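Local coordinates for mycosin-1 (Mycobacterium smegmatis, PDB 4KB5), which acts as a subtilisin-like serine protease that cleaves EspB and may regulate ESX-1 (type VII) secretion and virulence, at residues T333-T344 with A365-E376. Sequence-based numbering, arbitrary orientation.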
# COMPACT_ATOMS: atom_id res chain seq x y z
N THR A 333 -1.29 12.68 15.03
CA THR A 333 -0.56 11.42 15.15
C THR A 333 -1.03 10.53 14.00
O THR A 333 -2.00 10.86 13.33
CB THR A 333 -0.87 10.73 16.50
OG1 THR A 333 -2.28 10.51 16.61
CG2 THR A 333 -0.40 11.58 17.68
N PRO A 334 -0.34 9.40 13.76
CA PRO A 334 -0.80 8.46 12.74
C PRO A 334 -2.28 8.06 12.86
O PRO A 334 -3.00 8.07 11.85
CB PRO A 334 0.10 7.25 12.93
CG PRO A 334 1.36 7.81 13.48
CD PRO A 334 1.01 9.05 14.27
N ALA A 335 -2.72 7.71 14.07
CA ALA A 335 -4.14 7.38 14.28
C ALA A 335 -5.07 8.52 13.86
O ALA A 335 -6.11 8.29 13.25
CB ALA A 335 -4.41 6.99 15.74
N GLN A 336 -4.69 9.74 14.19
CA GLN A 336 -5.50 10.90 13.91
C GLN A 336 -5.51 11.27 12.43
O GLN A 336 -6.50 11.80 11.92
CB GLN A 336 -5.03 12.08 14.77
CG GLN A 336 -5.28 11.84 16.24
CD GLN A 336 -4.63 12.87 17.14
OE1 GLN A 336 -3.63 13.49 16.77
NE2 GLN A 336 -5.19 13.04 18.33
N ILE A 337 -4.39 11.01 11.74
CA ILE A 337 -4.33 11.20 10.29
C ILE A 337 -5.25 10.20 9.59
O ILE A 337 -6.06 10.58 8.75
CB ILE A 337 -2.87 11.14 9.77
CG1 ILE A 337 -2.13 12.40 10.22
CG2 ILE A 337 -2.85 11.02 8.24
CD1 ILE A 337 -0.61 12.33 10.11
N ILE A 338 -5.14 8.93 9.95
CA ILE A 338 -6.03 7.88 9.42
C ILE A 338 -7.51 8.21 9.70
O ILE A 338 -8.36 8.02 8.82
CB ILE A 338 -5.68 6.49 9.99
CG1 ILE A 338 -4.35 5.98 9.40
CG2 ILE A 338 -6.78 5.47 9.70
CD1 ILE A 338 -3.76 4.82 10.18
N ASN A 339 -7.81 8.69 10.91
CA ASN A 339 -9.20 9.02 11.27
C ASN A 339 -9.77 10.10 10.36
O ASN A 339 -10.89 9.99 9.88
CB ASN A 339 -9.30 9.48 12.74
CG ASN A 339 -10.72 9.92 13.10
OD1 ASN A 339 -10.98 11.10 13.33
ND2 ASN A 339 -11.64 8.98 13.11
N ARG A 340 -8.98 11.15 10.15
CA ARG A 340 -9.33 12.24 9.27
C ARG A 340 -9.60 11.79 7.81
O ARG A 340 -10.56 12.24 7.17
CB ARG A 340 -8.23 13.29 9.35
CG ARG A 340 -8.34 14.42 8.35
CD ARG A 340 -7.44 15.58 8.74
NE ARG A 340 -8.05 16.37 9.79
CZ ARG A 340 -8.97 17.31 9.61
NH1 ARG A 340 -9.45 17.95 10.67
NH2 ARG A 340 -9.43 17.62 8.40
N ILE A 341 -8.77 10.88 7.31
CA ILE A 341 -8.95 10.33 5.97
C ILE A 341 -10.21 9.46 5.85
O ILE A 341 -10.96 9.58 4.88
CB ILE A 341 -7.67 9.56 5.52
CG1 ILE A 341 -6.52 10.56 5.31
CG2 ILE A 341 -7.93 8.74 4.26
CD1 ILE A 341 -5.18 9.92 4.96
N THR A 342 -10.45 8.59 6.83
CA THR A 342 -11.61 7.70 6.78
C THR A 342 -12.93 8.43 7.10
O THR A 342 -13.96 8.07 6.54
CB THR A 342 -11.44 6.48 7.70
OG1 THR A 342 -11.26 6.94 9.05
CG2 THR A 342 -10.20 5.66 7.26
N ALA A 343 -12.89 9.43 7.97
CA ALA A 343 -14.07 10.18 8.39
C ALA A 343 -14.62 11.06 7.29
O ALA A 343 -15.83 11.30 7.24
CB ALA A 343 -13.77 11.03 9.62
N THR A 344 -13.73 11.57 6.43
CA THR A 344 -14.13 12.46 5.36
C THR A 344 -14.33 11.73 4.03
O THR A 344 -14.61 12.35 3.02
CB THR A 344 -13.15 13.64 5.19
OG1 THR A 344 -11.84 13.15 4.83
CG2 THR A 344 -13.06 14.46 6.48
N ALA A 365 -11.87 17.35 1.18
CA ALA A 365 -12.56 17.24 2.46
C ALA A 365 -11.58 16.91 3.58
O ALA A 365 -11.59 17.57 4.63
CB ALA A 365 -13.67 16.21 2.39
N ALA A 366 -10.71 15.91 3.35
CA ALA A 366 -9.66 15.55 4.33
C ALA A 366 -8.79 16.74 4.76
O ALA A 366 -8.30 16.79 5.89
CB ALA A 366 -8.78 14.42 3.82
N LEU A 367 -8.61 17.68 3.85
CA LEU A 367 -7.71 18.80 4.12
C LEU A 367 -8.40 20.03 4.71
O LEU A 367 -7.73 20.94 5.19
CB LEU A 367 -6.93 19.16 2.85
CG LEU A 367 -5.86 18.15 2.40
CD1 LEU A 367 -5.49 18.32 0.93
CD2 LEU A 367 -4.62 18.21 3.28
N THR A 368 -9.73 20.05 4.69
CA THR A 368 -10.49 21.27 5.06
C THR A 368 -11.55 21.08 6.16
O THR A 368 -11.79 22.02 6.91
CB THR A 368 -11.18 21.93 3.83
OG1 THR A 368 -12.03 20.97 3.19
CG2 THR A 368 -10.16 22.42 2.82
N TRP A 369 -12.18 19.91 6.26
CA TRP A 369 -13.23 19.70 7.28
C TRP A 369 -12.70 19.85 8.68
O TRP A 369 -11.55 19.47 8.98
CB TRP A 369 -13.89 18.33 7.16
CG TRP A 369 -14.87 18.15 6.02
CD1 TRP A 369 -14.95 18.90 4.85
CD2 TRP A 369 -15.91 17.12 5.89
NE1 TRP A 369 -15.95 18.43 4.04
CE2 TRP A 369 -16.57 17.36 4.60
CE3 TRP A 369 -16.37 16.07 6.69
CZ2 TRP A 369 -17.62 16.58 4.14
CZ3 TRP A 369 -17.43 15.28 6.21
CH2 TRP A 369 -18.04 15.53 4.97
N GLU A 370 -13.54 20.40 9.56
CA GLU A 370 -13.24 20.47 10.98
C GLU A 370 -13.98 19.34 11.67
O GLU A 370 -15.22 19.26 11.63
CB GLU A 370 -13.63 21.83 11.56
CG GLU A 370 -12.71 22.32 12.66
CD GLU A 370 -13.40 23.28 13.61
OE1 GLU A 370 -13.10 23.22 14.82
OE2 GLU A 370 -14.24 24.08 13.16
N ILE A 371 -13.21 18.44 12.28
CA ILE A 371 -13.78 17.27 12.95
C ILE A 371 -13.05 17.03 14.28
O ILE A 371 -11.94 17.53 14.47
CB ILE A 371 -13.69 15.99 12.07
CG1 ILE A 371 -12.22 15.63 11.78
CG2 ILE A 371 -14.55 16.12 10.81
CD1 ILE A 371 -12.01 14.37 10.97
N PRO A 372 -13.67 16.26 15.20
CA PRO A 372 -12.95 15.83 16.40
C PRO A 372 -11.72 14.97 16.04
O PRO A 372 -11.83 14.03 15.25
CB PRO A 372 -13.99 15.00 17.19
CG PRO A 372 -15.15 14.78 16.26
CD PRO A 372 -15.10 15.86 15.22
N ASP A 373 -10.55 15.31 16.59
CA ASP A 373 -9.31 14.57 16.33
C ASP A 373 -9.38 13.08 16.71
O ASP A 373 -8.87 12.22 15.99
CB ASP A 373 -8.13 15.21 17.05
CG ASP A 373 -7.73 16.55 16.44
OD1 ASP A 373 -6.94 17.27 17.07
OD2 ASP A 373 -8.21 16.87 15.33
N GLY A 374 -10.01 12.79 17.85
CA GLY A 374 -10.10 11.42 18.33
C GLY A 374 -8.84 11.01 19.07
O GLY A 374 -7.95 11.83 19.27
N PRO A 375 -8.74 9.73 19.44
CA PRO A 375 -7.63 9.21 20.26
C PRO A 375 -6.26 9.33 19.55
O PRO A 375 -6.19 9.22 18.33
CB PRO A 375 -7.97 7.73 20.46
CG PRO A 375 -9.29 7.49 19.79
CD PRO A 375 -9.61 8.66 18.91
N GLU A 376 -5.21 9.55 20.33
CA GLU A 376 -3.86 9.74 19.78
C GLU A 376 -3.26 8.44 19.23
O GLU A 376 -2.52 8.47 18.25
CB GLU A 376 -2.93 10.36 20.82
CG GLU A 376 -3.28 11.81 21.14
CD GLU A 376 -2.29 12.45 22.08
OE1 GLU A 376 -1.38 11.76 22.60
OE2 GLU A 376 -2.41 13.67 22.32
O HOH W 1 -1.02 6.91 16.51
O HOH W 2 -8.67 12.95 13.23
O HOH W 3 -13.43 12.46 14.15
O HOH W 4 -8.59 15.57 12.63
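Arg340 reaches from helix 334-343 to the carbonyl oxygens of Ala366 and Trp369, in the last helix of this subtilase (363-368) and the extended segment after it. That segment then runs back along helix 334-343 to the helix's N-terminal end. The contact lies away from the catalytic triad. Arg340 NH1 (3.1 Å) and NH2 (2.9 Å) both donate end-on to Trp369 O. NH2 also donates to Ala366 O at 2.9 Å; this oxygen lies near the guanidinium plane, but the nitrogen sits above the Ala366 carbonyl plane. The side chain leaves the helix with CG anti to the backbone N (chi1 172°) and bends at chi3, which brings the guanidinium to these acceptors. Arg340 NE donates to a water that also bonds Asp373 OD2. Ile371 CG1 covers one guanidinium face, and Phe329 adds a cation-pi contact. Thr344 OG1 donates to Arg340 O, while its CG2 packs against Trp369. Another water joins Asn339 OD1 to Pro372 O. At the helix's N-terminal end Thr333 and Gln336 form a capping box: Thr333 N donates to Gln336 OE1, and Gln336 N returns a weak bond to Thr333 OG1. Gln336 NE2 donates nearly straight (167°) to Gly374 O at 3.2 Å. Water also links Ala335 N to Glu376 O. Thr333 OG1 donates to that same Glu376 O at 2.6 Å, in the carbonyl plane and on a lone pair.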